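Endoribonuclease MazF3 (PDB 5UCT) cleaves mRNA and 23S rRNA at UUCCU sequences as the toxin of a type II toxin-antitoxin system. Local coordinates at residues A[17-20]-A[21-25]; A[86-89]-A[90-94]. All coordinates share one frame; numbering follows the deposited sequence.

How the interactions relate
Interaction 1 is a turn in the loop between strands 12-17 and 29-36, and interaction 2 is part of helix 85-96. Their centres lie about 17 Å apart, but the two touch through Leu18. Leu18 CD2 is 4.1 Å from Leu88 CD1 and 4.1 Å from Ile92 CD1, so Leu18 of the loop packs on Leu88 and Ile92 of the helix. Along the chain the turn comes well before the helix. Both interactions also meet the second subunit. Loop and helix thus belong to one region of the dimer interface.

Interaction 1. Residues A[17-20]-A[21-25]; sequences ILTR and EVVRP
Ile17 ends strand 12-17 and touches Arg24 through its CG2 branch. Ile17 CG2 lies 3.5 Å from Arg24 CD, and the two side chains cross at about a right angle. The Arg24 chain reaches it by bending at chi2 and chi3 (chi3 -76°). Ile17 and Arg24 both also pack on Pro3 and His5 of strand 3-8. Two residues on, Thr19 sends its branches different ways. Thr19 CG2 meets Val23 CG1 at 4.1 Å, while OG1 hydrogen-bonds to the backbone N of Thr31. In the SH3-like barrel of PemK/MazF toxins this loop joins the neighbouring antiparallel strands 12-17 and 29-36, and here it makes a type I beta turn, Arg20 to Val23. The turn is closed by a weak hydrogen bond from Val23 N to Arg20 O, 3.4 Å long. The Arg20 side chain starts between its backbone N and carbonyl carbon (chi1 53°) and runs extended as far as NE, which carries its guanidinium past Val23. There Val23 CG1 sits over one face of the group, toward its rim, 3.7 Å from Arg20 CZ. The Arg20 NH1 nitrogen is hydrogen-bonded to the carbonyl oxygen of Ala95 in the second subunit.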
loop_
_atom_site.group_PDB
_atom_site.type_symbol
_atom_site.label_atom_id
_atom_site.label_comp_id
_atom_site.label_asym_id
_atom_site.label_seq_id
_atom_site.Cartn_x
_atom_site.Cartn_y
_atom_site.Cartn_z
ATOM N N ILE A 17 -6.296 -8.496 3.282
ATOM C CA ILE A 17 -6.950 -7.206 3.486
ATOM C C ILE A 17 -6.042 -6.334 4.349
ATOM O O ILE A 17 -5.930 -6.545 5.560
ATOM C CB ILE A 17 -8.332 -7.367 4.125
ATOM C CG1 ILE A 17 -9.213 -8.290 3.279
ATOM C CG2 ILE A 17 -8.977 -6.010 4.315
ATOM C CD1 ILE A 17 -9.471 -7.795 1.866
ATOM N N LEU A 18 -5.389 -5.349 3.729
ATOM C CA LEU A 18 -4.523 -4.451 4.481
ATOM C C LEU A 18 -5.322 -3.381 5.210
ATOM O O LEU A 18 -4.975 -3.008 6.337
ATOM C CB LEU A 18 -3.494 -3.807 3.554
ATOM C CG LEU A 18 -2.380 -4.726 3.065
ATOM C CD1 LEU A 18 -1.319 -3.921 2.344
ATOM C CD2 LEU A 18 -1.778 -5.495 4.233
ATOM N N THR A 19 -6.382 -2.874 4.581
ATOM C CA THR A 19 -7.239 -1.890 5.228
ATOM C C THR A 19 -7.760 -2.429 6.554
ATOM O O THR A 19 -8.140 -3.599 6.660
ATOM C CB THR A 19 -8.413 -1.523 4.315
ATOM O OG1 THR A 19 -7.917 -1.089 3.044
ATOM C CG2 THR A 19 -9.248 -0.410 4.936
ATOM N N ARG A 20 -7.755 -1.570 7.571
ATOM C CA ARG A 20 -8.252 -1.951 8.885
ATOM C C ARG A 20 -9.710 -2.378 8.796
ATOM O O ARG A 20 -10.523 -1.724 8.139
ATOM C CB ARG A 20 -8.092 -0.780 9.856
ATOM C CG ARG A 20 -8.709 0.528 9.370
ATOM C CD ARG A 20 -8.226 1.735 10.161
ATOM N NE ARG A 20 -8.936 2.953 9.769
ATOM C CZ ARG A 20 -8.649 3.675 8.689
ATOM N NH1 ARG A 20 -7.662 3.307 7.885
ATOM N NH2 ARG A 20 -9.353 4.762 8.413
ATOM N N GLU A 21 -10.041 -3.492 9.455
ATOM C CA GLU A 21 -11.425 -3.952 9.475
ATOM C C GLU A 21 -12.340 -3.006 10.242
ATOM O O GLU A 21 -13.565 -3.144 10.154
ATOM C CB GLU A 21 -11.511 -5.360 10.069
ATOM C CG GLU A 21 -12.794 -6.097 9.704
ATOM C CD GLU A 21 -12.840 -7.509 10.245
ATOM O OE1 GLU A 21 -11.798 -8.000 10.726
ATOM O OE2 GLU A 21 -13.922 -8.130 10.184
ATOM N N VAL A 22 -11.773 -2.050 10.980
ATOM C CA VAL A 22 -12.579 -1.084 11.717
ATOM C C VAL A 22 -13.440 -0.261 10.765
ATOM O O VAL A 22 -14.619 -0.007 11.037
ATOM C CB VAL A 22 -11.664 -0.193 12.579
ATOM C CG1 VAL A 22 -12.450 0.944 13.205
ATOM C CG2 VAL A 22 -10.973 -1.029 13.648
ATOM N N VAL A 23 -12.877 0.146 9.628
ATOM C CA VAL A 23 -13.543 1.057 8.706
ATOM C C VAL A 23 -13.974 0.354 7.421
ATOM O O VAL A 23 -14.475 1.008 6.497
ATOM C CB VAL A 23 -12.649 2.275 8.402
ATOM C CG1 VAL A 23 -11.579 1.924 7.371
ATOM C CG2 VAL A 23 -13.483 3.479 7.970
ATOM N N ARG A 24 -13.818 -0.970 7.346
ATOM C CA ARG A 24 -14.139 -1.688 6.112
ATOM C C ARG A 24 -15.585 -1.519 5.662
ATOM O O ARG A 24 -15.800 -1.208 4.478
ATOM C CB ARG A 24 -13.780 -3.168 6.268
ATOM C CG ARG A 24 -12.298 -3.437 6.144
ATOM C CD ARG A 24 -11.992 -4.418 5.036
ATOM N NE ARG A 24 -12.309 -5.793 5.405
ATOM C CZ ARG A 24 -13.319 -6.490 4.892
ATOM N NH1 ARG A 24 -13.531 -7.739 5.287
ATOM N NH2 ARG A 24 -14.110 -5.944 3.979
ATOM N N PRO A 25 -16.613 -1.692 6.516
ATOM C CA PRO A 25 -17.986 -1.508 6.023
ATOM C C PRO A 25 -18.338 -0.045 5.784
ATOM O O PRO A 25 -19.497 0.279 5.505
ATOM C CB PRO A 25 -18.842 -2.115 7.140
ATOM C CG PRO A 25 -18.034 -1.918 8.361
ATOM C CD PRO A 25 -16.604 -2.112 7.931
#

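Interaction 2. Residues A[86-89]-A[90-94]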
loop_
_atom_site.group_PDB
_atom_site.type_symbol
_atom_site.label_atom_id
_atom_site.label_comp_id
_atom_site.label_asym_id
_atom_site.label_seq_id
_atom_site.Cartn_x
_atom_site.Cartn_y
_atom_site.Cartn_z
ATOM N N PRO A 86 3.027 -9.530 13.793
ATOM C CA PRO A 86 4.281 -8.764 13.902
ATOM C C PRO A 86 5.104 -8.774 12.627
ATOM O O PRO A 86 5.718 -7.755 12.283
ATOM C CB PRO A 86 5.016 -9.457 15.060
ATOM C CG PRO A 86 4.382 -10.799 15.172
ATOM C CD PRO A 86 2.950 -10.578 14.827
ATOM N N ALA A 87 5.132 -9.900 11.908
ATOM C CA ALA A 87 5.892 -9.959 10.664
ATOM C C ALA A 87 5.262 -9.105 9.573
ATOM O O ALA A 87 5.980 -8.561 8.725
ATOM C CB ALA A 87 6.022 -11.408 10.197
ATOM N N LEU A 88 3.930 -8.985 9.571
ATOM C CA LEU A 88 3.263 -8.136 8.587
ATOM C C LEU A 88 3.706 -6.687 8.727
ATOM O O LEU A 88 4.079 -6.040 7.740
ATOM C CB LEU A 88 1.747 -8.241 8.735
ATOM C CG LEU A 88 0.963 -7.201 7.932
ATOM C CD1 LEU A 88 1.147 -7.427 6.439
ATOM C CD2 LEU A 88 -0.512 -7.208 8.308
ATOM N N ALA A 89 3.658 -6.154 9.950
ATOM C CA ALA A 89 4.173 -4.811 10.187
ATOM C C ALA A 89 5.644 -4.716 9.807
ATOM O O ALA A 89 6.085 -3.704 9.254
ATOM C CB ALA A 89 3.972 -4.418 11.649
ATOM N N GLU A 90 6.417 -5.767 10.087
ATOM C CA GLU A 90 7.825 -5.761 9.702
ATOM C C GLU A 90 7.986 -5.718 8.187
ATOM O O GLU A 90 8.865 -5.017 7.668
ATOM C CB GLU A 90 8.533 -6.988 10.278
ATOM C CG GLU A 90 10.018 -7.062 9.963
ATOM C CD GLU A 90 10.841 -6.077 10.771
ATOM O OE1 GLU A 90 10.256 -5.297 11.551
ATOM O OE2 GLU A 90 12.079 -6.090 10.628
ATOM N N ALA A 91 7.147 -6.461 7.463
ATOM C CA ALA A 91 7.255 -6.497 6.007
ATOM C C ALA A 91 6.923 -5.143 5.393
ATOM O O ALA A 91 7.627 -4.672 4.491
ATOM C CB ALA A 91 6.341 -7.580 5.441
ATOM N N ILE A 92 5.856 -4.499 5.871
ATOM C CA ILE A 92 5.443 -3.219 5.307
ATOM C C ILE A 92 6.454 -2.131 5.646
ATOM O O ILE A 92 6.778 -1.283 4.804
ATOM C CB ILE A 92 4.026 -2.856 5.792
ATOM C CG1 ILE A 92 2.994 -3.811 5.186
ATOM C CG2 ILE A 92 3.687 -1.414 5.442
ATOM C CD1 ILE A 92 1.572 -3.550 5.639
ATOM N N GLY A 93 6.974 -2.141 6.874
ATOM C CA GLY A 93 7.944 -1.129 7.264
ATOM C C GLY A 93 9.198 -1.150 6.412
ATOM O O GLY A 93 9.713 -0.098 6.026
ATOM N N ASN A 94 9.712 -2.346 6.111
ATOM C CA ASN A 94 10.876 -2.435 5.236
ATOM C C ASN A 94 10.501 -2.151 3.789
ATOM O O ASN A 94 11.307 -1.586 3.042
ATOM C CB ASN A 94 11.533 -3.810 5.343
ATOM C CG ASN A 94 11.884 -4.178 6.764
ATOM O OD1 ASN A 94 12.383 -3.350 7.520
ATOM N ND2 ASN A 94 11.621 -5.427 7.139
#
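This is a local contact within one alpha helix, 85-96, the single helix of the chain, set beside the antiparallel sheet at the dimer interface. Four successive i to i+4 backbone hydrogen bonds join Pro86-Ala89 to Glu90-Gly93. Ala91 N to Ala87 O measures 2.7 Å, and Ile92 N to Leu88 O measures 3.0 Å. The other two run from Glu90 N to Pro86 O and from Gly93 N to Ala89 O. One turn apart, Leu88 and Ile92 lie side by side and point the same way. Leu88 CD1 meets Ile92 CD1 at 4.0 Å. Leu88 CG is anti to its backbone N (chi1 169°), which turns the end of the side chain back toward Ile92. Ile92 also touches Cys62, and the Ala91 methyl packs on Cys62 too. The end of the Glu90 side chain leads away from the preceding turn into an exposed position. The helix is therefore amphipathic here. Its buried face is shared: Leu88 and Ile92 pack on Leu18 of their own chain and on Leu98 of the second subunit, while Ala91 stays with its own chain. The carboxylate lies on the exposed side, and the peptide groups satisfy one another along the backbone.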